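Local coordinates for protein putative aldolase (Bacteroides vulgatus ATCC 8482, PDB 3DXI) that is of unknown function but, as a putative aldolase of the HMGL-like family, folds into a TIM barrel, at residues P171-K175 with T206-D210; K4-C8 with M231-L235; H192-N196 with A226-K230; V134-W140 with F160-F166. All coordinates share one frame; numbering follows the deposited sequence.

Contact 1: residues P171-K175 with T206-D210; sequences PKEVK and TAIDD
Pro171 and Thr206 bring their CA atoms to 6.2 Å, and Lys175 CA and Ala207 CA come to 6.4 Å, so the first turn of helix 171-184 lies against the last turn of helix 200-209. Thr206 has the largest buried share of this junction. Its CG2 lies anti to the backbone N and faces the chain of Lys175; the 3.2 Å between Thr206 CG2 and Lys175 CG is shorter than usual and should be read with caution. Thr206 OG1, on the other branch, rests 3.7 Å from Pro171 CB while it hydrogen-bonds to the carbonyl of Ile202, one turn back in its own helix. The two helices follow the sixth and seventh strands of a TIM barrel and are neighbours in its outer layer, where Val174 CG1 meets Ala207 CB at 4.0 Å. Beyond this apolar pair lies a salt bridge. Lys175 curls back through bends at chi3 and chi4 (both 64°), which swing its ammonium group across the carboxylate of Asp210, near the end of helix 200-209. Lys175 NZ and Asp210 OD2, 2.6 Å apart, are hydrogen-bonded through the syn lone pair of OD2, and Asp210 OD1 is 3.1 Å from the same NZ. The two side chains cross at about a right angle. Pro171 reaches further, touching Ile202 of the second subunit.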
loop_
_atom_site.group_PDB
_atom_site.type_symbol
_atom_site.label_atom_id
_atom_site.label_comp_id
_atom_site.label_asym_id
_atom_site.label_seq_id
_atom_site.Cartn_x
_atom_site.Cartn_y
_atom_site.Cartn_z
ATOM N N PRO A 171 -0.450 9.925 -7.810
ATOM C CA PRO A 171 -1.719 10.011 -8.542
ATOM C C PRO A 171 -1.815 11.249 -9.433
ATOM O O PRO A 171 -2.244 11.159 -10.585
ATOM C CB PRO A 171 -2.762 10.019 -7.425
ATOM C CG PRO A 171 -2.108 9.209 -6.357
ATOM C CD PRO A 171 -0.694 9.728 -6.370
ATOM N N LYS A 172 -1.425 12.403 -8.896
ATOM C CA LYS A 172 -1.462 13.649 -9.663
ATOM C C LYS A 172 -0.610 13.533 -10.924
ATOM O O LYS A 172 -1.049 13.906 -12.006
ATOM C CB LYS A 172 -0.952 14.822 -8.819
ATOM C CG LYS A 172 -0.955 16.155 -9.555
ATOM C CD LYS A 172 -0.419 17.292 -8.684
ATOM C CE LYS A 172 -0.646 18.649 -9.353
ATOM N NZ LYS A 172 -0.242 19.806 -8.497
ATOM N N GLU A 173 0.608 13.015 -10.779
ATOM C CA GLU A 173 1.507 12.856 -11.917
ATOM C C GLU A 173 0.966 11.887 -12.957
ATOM O O GLU A 173 1.153 12.108 -14.157
ATOM C CB GLU A 173 2.883 12.388 -11.449
ATOM C CG GLU A 173 3.576 13.402 -10.559
ATOM C CD GLU A 173 4.820 12.845 -9.915
ATOM O OE1 GLU A 173 4.729 11.779 -9.273
ATOM O OE2 GLU A 173 5.886 13.478 -10.048
ATOM N N VAL A 174 0.303 10.820 -12.502
ATOM C CA VAL A 174 -0.270 9.839 -13.424
ATOM C C VAL A 174 -1.360 10.498 -14.268
ATOM O O VAL A 174 -1.427 10.277 -15.480
ATOM C CB VAL A 174 -0.878 8.617 -12.680
ATOM C CG1 VAL A 174 -1.575 7.694 -13.676
ATOM C CG2 VAL A 174 0.221 7.854 -11.938
ATOM N N LYS A 175 -2.210 11.303 -13.630
ATOM C CA LYS A 175 -3.274 11.998 -14.356
ATOM C C LYS A 175 -2.682 12.909 -15.422
ATOM O O LYS A 175 -3.085 12.869 -16.581
ATOM C CB LYS A 175 -4.121 12.865 -13.417
ATOM C CG LYS A 175 -5.049 12.102 -12.503
ATOM C CD LYS A 175 -5.801 13.046 -11.567
ATOM C CE LYS A 175 -6.724 13.981 -12.332
ATOM N NZ LYS A 175 -7.806 13.235 -13.038
ATOM N N THR A 206 -6.733 5.784 -10.266
ATOM C CA THR A 206 -6.739 7.157 -10.768
ATOM C C THR A 206 -6.718 7.147 -12.298
ATOM O O THR A 206 -7.447 7.902 -12.946
ATOM C CB THR A 206 -5.515 7.951 -10.232
ATOM O OG1 THR A 206 -5.607 8.068 -8.807
ATOM C CG2 THR A 206 -5.466 9.343 -10.841
ATOM N N ALA A 207 -5.889 6.274 -12.863
ATOM C CA ALA A 207 -5.777 6.140 -14.308
ATOM C C ALA A 207 -7.075 5.555 -14.862
ATOM O O ALA A 207 -7.613 6.041 -15.869
ATOM C CB ALA A 207 -4.590 5.240 -14.662
ATOM N N ILE A 208 -7.583 4.522 -14.198
ATOM C CA ILE A 208 -8.823 3.882 -14.628
ATOM C C ILE A 208 -9.963 4.904 -14.713
ATOM O O ILE A 208 -10.666 4.980 -15.728
ATOM C CB ILE A 208 -9.234 2.730 -13.664
ATOM C CG1 ILE A 208 -8.253 1.557 -13.811
ATOM C CG2 ILE A 208 -10.664 2.267 -13.967
ATOM C CD1 ILE A 208 -8.462 0.404 -12.833
ATOM N N ASP A 209 -10.136 5.697 -13.660
ATOM C CA ASP A 209 -11.203 6.690 -13.650
ATOM C C ASP A 209 -11.018 7.791 -14.695
ATOM O O ASP A 209 -11.965 8.505 -15.010
ATOM C CB ASP A 209 -11.370 7.291 -12.253
ATOM C CG ASP A 209 -11.910 6.279 -11.246
ATOM O OD1 ASP A 209 -12.493 5.259 -11.684
ATOM O OD2 ASP A 209 -11.767 6.505 -10.021
ATOM N N ASP A 210 -9.809 7.927 -15.232
ATOM C CA ASP A 210 -9.558 8.922 -16.272
ATOM C C ASP A 210 -9.593 8.295 -17.669
ATOM O O ASP A 210 -9.080 8.870 -18.631
ATOM C CB ASP A 210 -8.207 9.615 -16.064
ATOM C CG ASP A 210 -8.297 10.796 -15.119
ATOM O OD1 ASP A 210 -9.412 11.106 -14.644
ATOM O OD2 ASP A 210 -7.247 11.421 -14.856
#

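Contact 2: residues K4-C8 with M231-L235; sequences KILDC and MELLL
Met231, a selenomethionine, inserts its methyl end between Ile5 and Asp7, and these three residues account for most of the buried surface. Its chain leaves the helix with CG anti to the backbone N and then folds at chi2 (62°) and chi3 (86°), which turns the tip toward the strand. There Met231 CE stands 3.4 Å from Ile5 CG2, a tight approach, and Met231 SE follows at 3.6 Å from the same CG2. On its other flank Met231 CE is 3.4 Å from Asp7 CB. The apolar methyl thus sits beside the aliphatic base of an acidic side chain, and Asp7 OD2 comes within 3.6 Å of Met231 CE. The carboxylate is held through its other oxygen, OD1, by the hydroxyls of Thr9 and Tyr29. Ile5 extends the patch along the helix with both ends of its branched chain: Ile5 CD1 meets Leu235 CD2 at 4.1 Å, and Ile5 CG2 meets Leu234 CD2 at 4.2 Å. Strand 4-7 and the helical segment run nearly antiparallel, at 161°, with axes 10.8 Å apart, as expected where a barrel strand is backed by an outer helix. Helix 231-241 follows the last strand and lies over the closure of the TIM barrel, where strand 4-7 pairs with strand 214-217. Met231 and Leu234 also touch that last strand, and side chains of helix 248-265 touch Leu235 and Glu232.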
loop_
_atom_site.group_PDB
_atom_site.type_symbol
_atom_site.label_atom_id
_atom_site.label_comp_id
_atom_site.label_asym_id
_atom_site.label_seq_id
_atom_site.Cartn_x
_atom_site.Cartn_y
_atom_site.Cartn_z
ATOM N N LYS A 4 -8.878 -3.074 -20.149
ATOM C CA LYS A 4 -8.294 -4.402 -20.215
ATOM C C LYS A 4 -7.324 -4.534 -19.055
ATOM O O LYS A 4 -6.573 -3.602 -18.759
ATOM C CB LYS A 4 -7.556 -4.611 -21.539
ATOM C CG LYS A 4 -8.454 -5.047 -22.689
ATOM C CD LYS A 4 -9.474 -3.982 -23.014
ATOM C CE LYS A 4 -10.474 -4.460 -24.054
ATOM N NZ LYS A 4 -11.446 -3.372 -24.382
ATOM N N ILE A 5 -7.366 -5.685 -18.390
ATOM C CA ILE A 5 -6.490 -5.964 -17.261
ATOM C C ILE A 5 -5.472 -7.016 -17.690
ATOM O O ILE A 5 -5.838 -8.080 -18.193
ATOM C CB ILE A 5 -7.306 -6.473 -16.052
ATOM C CG1 ILE A 5 -8.264 -5.370 -15.595
ATOM C CG2 ILE A 5 -6.378 -6.875 -14.914
ATOM C CD1 ILE A 5 -9.189 -5.764 -14.460
ATOM N N LEU A 6 -4.194 -6.701 -17.503
ATOM C CA LEU A 6 -3.115 -7.604 -17.885
ATOM C C LEU A 6 -2.296 -8.074 -16.692
ATOM O O LEU A 6 -1.823 -7.271 -15.886
ATOM C CB LEU A 6 -2.191 -6.917 -18.903
ATOM C CG LEU A 6 -1.004 -7.707 -19.471
ATOM C CD1 LEU A 6 -0.593 -7.110 -20.816
ATOM C CD2 LEU A 6 0.165 -7.678 -18.494
ATOM N N ASP A 7 -2.133 -9.386 -16.582
ATOM C CA ASP A 7 -1.348 -9.955 -15.497
ATOM C C ASP A 7 -0.024 -10.455 -16.060
ATOM O O ASP A 7 0.006 -11.186 -17.059
ATOM C CB ASP A 7 -2.110 -11.098 -14.829
ATOM C CG ASP A 7 -1.358 -11.690 -13.660
ATOM O OD1 ASP A 7 -0.446 -12.508 -13.886
ATOM O OD2 ASP A 7 -1.666 -11.323 -12.510
ATOM N N CYS A 8 1.069 -10.038 -15.428
ATOM C CA CYS A 8 2.400 -10.435 -15.868
ATOM C C CYS A 8 3.197 -11.144 -14.780
ATOM O O CYS A 8 4.417 -11.015 -14.710
ATOM C CB CYS A 8 3.178 -9.211 -16.381
ATOM S SG CYS A 8 3.222 -7.778 -15.262
HETATM N N MSE A 231 -2.526 -7.886 -8.031
HETATM C CA MSE A 231 -3.723 -8.126 -8.824
HETATM C C MSE A 231 -4.940 -8.342 -7.933
HETATM O O MSE A 231 -6.014 -7.814 -8.210
HETATM C CB MSE A 231 -3.517 -9.337 -9.741
HETATM C CG MSE A 231 -4.734 -9.689 -10.593
HETATM SE SE MSE A 231 -5.247 -8.269 -11.818
HETATM C CE MSE A 231 -4.054 -8.718 -13.294
ATOM N N GLU A 232 -4.774 -9.108 -6.859
ATOM C CA GLU A 232 -5.884 -9.372 -5.944
ATOM C C GLU A 232 -6.414 -8.086 -5.316
ATOM O O GLU A 232 -7.604 -7.984 -5.020
ATOM C CB GLU A 232 -5.465 -10.351 -4.832
ATOM C CG GLU A 232 -4.299 -9.861 -3.968
ATOM C CD GLU A 232 -2.965 -10.358 -4.466
ATOM O OE1 GLU A 232 -2.817 -10.538 -5.695
ATOM O OE2 GLU A 232 -2.059 -10.562 -3.630
ATOM N N LEU A 233 -5.536 -7.109 -5.101
ATOM C CA LEU A 233 -5.969 -5.842 -4.510
ATOM C C LEU A 233 -6.768 -5.048 -5.539
ATOM O O LEU A 233 -7.780 -4.428 -5.213
ATOM C CB LEU A 233 -4.770 -5.014 -4.037
ATOM C CG LEU A 233 -5.113 -3.678 -3.372
ATOM C CD1 LEU A 233 -6.112 -3.896 -2.244
ATOM C CD2 LEU A 233 -3.847 -3.038 -2.827
ATOM N N LEU A 234 -6.306 -5.074 -6.785
ATOM C CA LEU A 234 -6.992 -4.370 -7.866
ATOM C C LEU A 234 -8.403 -4.923 -8.044
ATOM O O LEU A 234 -9.371 -4.167 -8.041
ATOM C CB LEU A 234 -6.219 -4.521 -9.177
ATOM C CG LEU A 234 -6.837 -3.957 -10.459
ATOM C CD1 LEU A 234 -7.088 -2.458 -10.319
ATOM C CD2 LEU A 234 -5.893 -4.241 -11.628
ATOM N N LEU A 235 -8.508 -6.244 -8.186
ATOM C CA LEU A 235 -9.797 -6.902 -8.385
ATOM C C LEU A 235 -10.743 -6.702 -7.211
ATOM O O LEU A 235 -11.942 -6.509 -7.401
ATOM C CB LEU A 235 -9.610 -8.402 -8.637
ATOM C CG LEU A 235 -8.831 -8.775 -9.900
ATOM C CD1 LEU A 235 -8.798 -10.292 -10.041
ATOM C CD2 LEU A 235 -9.478 -8.142 -11.126
#

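Contact 3: residues H192-N196 with A226-K230; sequences HGHDN and AGNLK
Asp195 and Gly227 mark the tight part of this meeting of two loops, where Asp195 N donates to Gly227 O at 3.1 Å. The N-H points almost straight at its acceptor (167°), yet the donor stands well above the carbonyl plane. Gly227 has a positive phi, and at its backbone angles a CB would collide with the carbonyl O of Ala226. Next to it Ala226 CB presses on Asn196 CA at 3.6 Å. At the other end the amide of Asn228 lies at the edge of the His192 ring, the two planes 78° apart, and runs side by side with His194. His192 ND1 is hydrogen-bonded to Asp216. Both loops follow barrel strands, the seventh and eighth, and lie at the C-terminal mouth of the TIM barrel, the end where enzymes of this fold carry their active sites. In metal-dependent members of the HMGL-like family a His-x-His pair at this strand end helps to hold a divalent cation, and the sequence His192-Gly193-His194 matches that pattern. The looser side is bridged by water. One molecule donates to Gly193 O at 2.8 Å and accepts from Leu229 N at 3.2 Å. Another links Asp195 OD2, at 2.8 Å, with Lys230 N, at 3.1 Å, in front of helix 231-241. Asp195 OD1 turns to Gly200 N, at the start of helix 200-209. The ammonium of partly exposed Lys230 stays at a distance, its NZ 5.4 Å from Asp195 OD2.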
loop_
_atom_site.group_PDB
_atom_site.type_symbol
_atom_site.label_atom_id
_atom_site.label_comp_id
_atom_site.label_asym_id
_atom_site.label_seq_id
_atom_site.Cartn_x
_atom_site.Cartn_y
_atom_site.Cartn_z
ATOM N N HIS A 192 1.644 0.690 -15.665
ATOM C CA HIS A 192 2.252 -0.403 -14.918
ATOM C C HIS A 192 2.917 0.242 -13.707
ATOM O O HIS A 192 4.002 0.819 -13.809
ATOM C CB HIS A 192 3.290 -1.150 -15.763
ATOM C CG HIS A 192 3.897 -2.330 -15.065
ATOM N ND1 HIS A 192 3.978 -3.579 -15.644
ATOM C CD2 HIS A 192 4.470 -2.448 -13.842
ATOM C CE1 HIS A 192 4.576 -4.412 -14.811
ATOM N NE2 HIS A 192 4.885 -3.751 -13.710
ATOM N N GLY A 193 2.258 0.156 -12.560
ATOM C CA GLY A 193 2.816 0.773 -11.377
ATOM C C GLY A 193 3.625 -0.160 -10.508
ATOM O O GLY A 193 3.430 -1.378 -10.533
ATOM N N HIS A 194 4.562 0.407 -9.758
ATOM C CA HIS A 194 5.361 -0.381 -8.831
ATOM C C HIS A 194 4.905 0.009 -7.432
ATOM O O HIS A 194 4.356 1.102 -7.232
ATOM C CB HIS A 194 6.850 -0.117 -9.026
ATOM C CG HIS A 194 7.427 -0.824 -10.212
ATOM N ND1 HIS A 194 8.738 -0.670 -10.607
ATOM C CD2 HIS A 194 6.872 -1.696 -11.085
ATOM C CE1 HIS A 194 8.964 -1.415 -11.674
ATOM N NE2 HIS A 194 7.848 -2.049 -11.984
ATOM N N ASP A 195 5.132 -0.876 -6.468
ATOM C CA ASP A 195 4.663 -0.643 -5.112
ATOM C C ASP A 195 5.670 -0.148 -4.080
ATOM O O ASP A 195 5.478 -0.365 -2.881
ATOM C CB ASP A 195 3.988 -1.925 -4.603
ATOM C CG ASP A 195 2.566 -1.687 -4.137
ATOM O OD1 ASP A 195 1.909 -0.775 -4.683
ATOM O OD2 ASP A 195 2.102 -2.415 -3.234
ATOM N N ASN A 196 6.727 0.529 -4.524
ATOM C CA ASN A 196 7.726 1.030 -3.584
ATOM C C ASN A 196 7.098 1.894 -2.490
ATOM O O ASN A 196 7.506 1.824 -1.331
ATOM C CB ASN A 196 8.812 1.819 -4.321
ATOM C CG ASN A 196 9.679 0.935 -5.189
ATOM O OD1 ASN A 196 10.884 0.799 -4.954
ATOM N ND2 ASN A 196 9.069 0.315 -6.193
ATOM N N ALA A 226 10.368 -4.167 -4.520
ATOM C CA ALA A 226 9.087 -3.836 -3.904
ATOM C C ALA A 226 7.922 -4.464 -4.661
ATOM O O ALA A 226 6.801 -4.514 -4.161
ATOM C CB ALA A 226 8.915 -2.323 -3.836
ATOM N N GLY A 227 8.188 -4.924 -5.876
ATOM C CA GLY A 227 7.148 -5.570 -6.655
ATOM C C GLY A 227 6.171 -4.672 -7.382
ATOM O O GLY A 227 6.381 -3.466 -7.502
ATOM N N ASN A 228 5.092 -5.283 -7.864
ATOM C CA ASN A 228 4.058 -4.582 -8.620
ATOM C C ASN A 228 2.750 -4.441 -7.851
ATOM O O ASN A 228 2.642 -4.839 -6.692
ATOM C CB ASN A 228 3.764 -5.336 -9.921
ATOM C CG ASN A 228 4.997 -5.561 -10.760
ATOM O OD1 ASN A 228 5.447 -6.691 -10.934
ATOM N ND2 ASN A 228 5.549 -4.489 -11.288
ATOM N N LEU A 229 1.759 -3.850 -8.506
ATOM C CA LEU A 229 0.444 -3.709 -7.903
ATOM C C LEU A 229 -0.063 -5.138 -7.745
ATOM O O LEU A 229 0.090 -5.949 -8.658
ATOM C CB LEU A 229 -0.486 -2.939 -8.844
ATOM C CG LEU A 229 -1.996 -3.059 -8.623
ATOM C CD1 LEU A 229 -2.373 -2.580 -7.232
ATOM C CD2 LEU A 229 -2.709 -2.238 -9.677
ATOM N N LYS A 230 -0.642 -5.451 -6.588
ATOM C CA LYS A 230 -1.170 -6.791 -6.345
ATOM C C LYS A 230 -2.494 -6.946 -7.087
ATOM O O LYS A 230 -3.461 -6.221 -6.819
ATOM C CB LYS A 230 -1.361 -7.027 -4.840
ATOM C CG LYS A 230 -0.045 -7.002 -4.072
ATOM C CD LYS A 230 -0.184 -7.496 -2.643
ATOM C CE LYS A 230 -0.769 -6.442 -1.732
ATOM N NZ LYS A 230 -0.058 -6.474 -0.424
HETATM O O HOH W 1 1.981 -3.452 -11.670
HETATM O O HOH W 2 -0.298 -3.621 -4.165
#

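Contact 4: residues V134-W140 with F160-F166; sequences VMYMSKW and FCMVDSF
Met137, a selenomethionine, reaches across to the C-terminal end of strand 159-163 and touches three consecutive residues there. Met137 CB lies 3.8 Å from Val163 O. Met137 CG, held between the backbone N and the carbonyl carbon (chi1 65°), approaches the same Val163 O to 3.4 Å. Met137 SE passes 3.5 Å from Asp164 N, and a bend at chi3 carries Met137 CE to Met162 CB, 3.9 Å away. Behind this side chain the backbones join as neighbouring parallel strands, the fifth and sixth of the TIM barrel: Val134 N donates to Cys161 O, and Val163 N returns a bond to Val134 O. Past the bridge the chains leave the sheet at its C-terminal end, and a side chain takes over the pairing. Tyr136 N points straight at Ser165 OG, 2.9 Å away with an angle of 178° at the hydrogen. Aromatic rings gather in two groups. In one, Trp140 meets Phe160 from the opposite direction, with the ring planes oblique; Trp140 CH2 lies 3.5 Å from Phe160 CE2. The indole NE1 hydrogen-bonds to Met135 O, which helps to fix the rotation of the indole, and helix 171-184 adds Val181 beside both rings. In the other, Ser138 OG and Lys139 CE reach the edge of the Phe166 ring, and the Tyr136 ring lies nearly parallel to Phe166 but slid so far that they barely overlap.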
loop_
_atom_site.group_PDB
_atom_site.type_symbol
_atom_site.label_atom_id
_atom_site.label_comp_id
_atom_site.label_asym_id
_atom_site.label_seq_id
_atom_site.Cartn_x
_atom_site.Cartn_y
_atom_site.Cartn_z
ATOM N N VAL A 134 7.194 1.639 -22.088
ATOM C CA VAL A 134 8.220 2.670 -21.935
ATOM C C VAL A 134 8.545 2.998 -20.483
ATOM O O VAL A 134 7.678 3.386 -19.705
ATOM C CB VAL A 134 7.810 3.957 -22.681
ATOM C CG1 VAL A 134 8.929 5.002 -22.593
ATOM C CG2 VAL A 134 7.492 3.621 -24.143
HETATM N N MSE A 135 9.819 2.847 -20.140
HETATM C CA MSE A 135 10.306 3.082 -18.787
HETATM C C MSE A 135 10.519 4.544 -18.427
HETATM O O MSE A 135 10.479 5.423 -19.283
HETATM C CB MSE A 135 11.623 2.334 -18.593
HETATM C CG MSE A 135 11.612 0.944 -19.193
HETATM SE SE MSE A 135 13.292 -0.005 -19.033
HETATM C CE MSE A 135 14.516 1.361 -19.622
ATOM N N TYR A 136 10.741 4.775 -17.135
ATOM C CA TYR A 136 11.002 6.095 -16.575
ATOM C C TYR A 136 10.002 7.185 -16.933
ATOM O O TYR A 136 10.391 8.257 -17.393
ATOM C CB TYR A 136 12.403 6.559 -16.973
ATOM C CG TYR A 136 13.437 5.460 -16.938
ATOM C CD1 TYR A 136 13.625 4.679 -15.797
ATOM C CD2 TYR A 136 14.223 5.193 -18.053
ATOM C CE1 TYR A 136 14.575 3.654 -15.773
ATOM C CE2 TYR A 136 15.168 4.183 -18.041
ATOM C CZ TYR A 136 15.342 3.416 -16.902
ATOM O OH TYR A 136 16.284 2.412 -16.905
HETATM N N MSE A 137 8.721 6.929 -16.704
HETATM C CA MSE A 137 7.705 7.925 -17.005
HETATM C C MSE A 137 7.930 9.172 -16.143
HETATM O O MSE A 137 7.399 10.238 -16.433
HETATM C CB MSE A 137 6.311 7.348 -16.750
HETATM C CG MSE A 137 6.019 7.013 -15.294
HETATM SE SE MSE A 137 4.367 6.002 -15.094
HETATM C CE MSE A 137 3.116 7.456 -15.371
ATOM N N SER A 138 8.713 9.032 -15.079
ATOM C CA SER A 138 8.997 10.160 -14.187
ATOM C C SER A 138 10.014 11.130 -14.794
ATOM O O SER A 138 10.328 12.159 -14.194
ATOM C CB SER A 138 9.550 9.662 -12.856
ATOM O OG SER A 138 10.848 9.120 -13.036
ATOM N N LYS A 139 10.532 10.802 -15.973
ATOM C CA LYS A 139 11.519 11.656 -16.628
ATOM C C LYS A 139 11.027 12.222 -17.958
ATOM O O LYS A 139 11.684 13.082 -18.554
ATOM C CB LYS A 139 12.814 10.871 -16.860
ATOM C CG LYS A 139 13.410 10.264 -15.602
ATOM C CD LYS A 139 14.741 9.583 -15.885
ATOM C CE LYS A 139 15.349 9.017 -14.601
ATOM N NZ LYS A 139 16.716 8.439 -14.805
ATOM N N TRP A 140 9.870 11.744 -18.408
ATOM C CA TRP A 140 9.281 12.158 -19.678
ATOM C C TRP A 140 9.080 13.656 -19.882
ATOM O O TRP A 140 9.541 14.214 -20.876
ATOM C CB TRP A 140 7.938 11.454 -19.879
ATOM C CG TRP A 140 8.035 9.960 -20.071
ATOM C CD1 TRP A 140 9.160 9.180 -19.981
ATOM C CD2 TRP A 140 6.951 9.068 -20.342
ATOM N NE1 TRP A 140 8.835 7.856 -20.175
ATOM C CE2 TRP A 140 7.486 7.760 -20.401
ATOM C CE3 TRP A 140 5.575 9.248 -20.543
ATOM C CZ2 TRP A 140 6.688 6.634 -20.648
ATOM C CZ3 TRP A 140 4.784 8.129 -20.788
ATOM C CH2 TRP A 140 5.346 6.837 -20.839
ATOM N N PHE A 160 0.327 1.564 -25.487
ATOM C CA PHE A 160 1.419 2.422 -25.046
ATOM C C PHE A 160 1.331 2.368 -23.521
ATOM O O PHE A 160 0.491 3.038 -22.920
ATOM C CB PHE A 160 1.231 3.865 -25.518
ATOM C CG PHE A 160 2.355 4.778 -25.107
ATOM C CD1 PHE A 160 3.580 4.730 -25.765
ATOM C CD2 PHE A 160 2.206 5.647 -24.028
ATOM C CE1 PHE A 160 4.641 5.529 -25.356
ATOM C CE2 PHE A 160 3.265 6.455 -23.608
ATOM C CZ PHE A 160 4.484 6.395 -24.274
ATOM N N CYS A 161 2.194 1.566 -22.902
ATOM C CA CYS A 161 2.189 1.385 -21.451
ATOM C C CYS A 161 3.174 2.282 -20.696
ATOM O O CYS A 161 4.379 2.233 -20.939
ATOM C CB CYS A 161 2.478 -0.086 -21.134
ATOM S SG CYS A 161 2.339 -0.530 -19.390
HETATM N N MSE A 162 2.653 3.111 -19.793
HETATM C CA MSE A 162 3.498 4.000 -18.993
HETATM C C MSE A 162 3.995 3.213 -17.781
HETATM O O MSE A 162 3.198 2.731 -16.981
HETATM C CB MSE A 162 2.698 5.224 -18.531
HETATM C CG MSE A 162 1.979 5.958 -19.655
HETATM SE SE MSE A 162 1.026 7.500 -18.999
HETATM C CE MSE A 162 -0.299 6.602 -17.911
ATOM N N VAL A 163 5.313 3.087 -17.645
ATOM C CA VAL A 163 5.894 2.323 -16.542
ATOM C C VAL A 163 6.476 3.146 -15.390
ATOM O O VAL A 163 7.411 3.927 -15.569
ATOM C CB VAL A 163 6.990 1.374 -17.070
ATOM C CG1 VAL A 163 7.549 0.521 -15.939
ATOM C CG2 VAL A 163 6.415 0.495 -18.170
ATOM N N ASP A 164 5.899 2.948 -14.207
ATOM C CA ASP A 164 6.321 3.612 -12.976
ATOM C C ASP A 164 7.581 2.864 -12.521
ATOM O O ASP A 164 7.576 2.173 -11.507
ATOM C CB ASP A 164 5.184 3.494 -11.948
ATOM C CG ASP A 164 5.562 3.999 -10.564
ATOM O OD1 ASP A 164 6.409 4.910 -10.451
ATOM O OD2 ASP A 164 4.981 3.485 -9.579
ATOM N N SER A 165 8.651 3.018 -13.298
ATOM C CA SER A 165 9.931 2.341 -13.062
ATOM C C SER A 165 10.505 2.375 -11.652
ATOM O O SER A 165 10.946 1.347 -11.136
ATOM C CB SER A 165 10.980 2.866 -14.048
ATOM O OG SER A 165 10.687 2.458 -15.376
ATOM N N PHE A 166 10.498 3.546 -11.028
ATOM C CA PHE A 166 11.048 3.686 -9.685
ATOM C C PHE A 166 10.046 3.411 -8.569
ATOM O O PHE A 166 10.434 3.207 -7.415
ATOM C CB PHE A 166 11.629 5.094 -9.513
ATOM C CG PHE A 166 12.674 5.446 -10.534
ATOM C CD1 PHE A 166 13.800 4.642 -10.703
ATOM C CD2 PHE A 166 12.536 6.579 -11.326
ATOM C CE1 PHE A 166 14.773 4.963 -11.645
ATOM C CE2 PHE A 166 13.500 6.908 -12.269
ATOM C CZ PHE A 166 14.623 6.100 -12.429
#

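Within one barrel, contact 1 joins two outer helices, contact 2 a strand to the helix over it, and contacts 3 and 4 lie toward the C-terminal mouth. Contacts 3 and 4 are joined through the sheet: His192 N lies 2.9 Å from Met162 O and His192 O 2.9 Å from Asp164 N, both probable hydrogen bonds. The same histidine reaches contact 2, His192 CE1 lying 3.7 Å from Cys8 SG. Contact 1 meets contact 2 through Ile208 CD1 and Leu234 CD1, 4.0 Å apart, but stays about 7 Å from contact 3 at the nearest atoms. If an active site occupies the barrel mouth, contact 3, with the C-terminal end of contact 4 beside it, would lie near it.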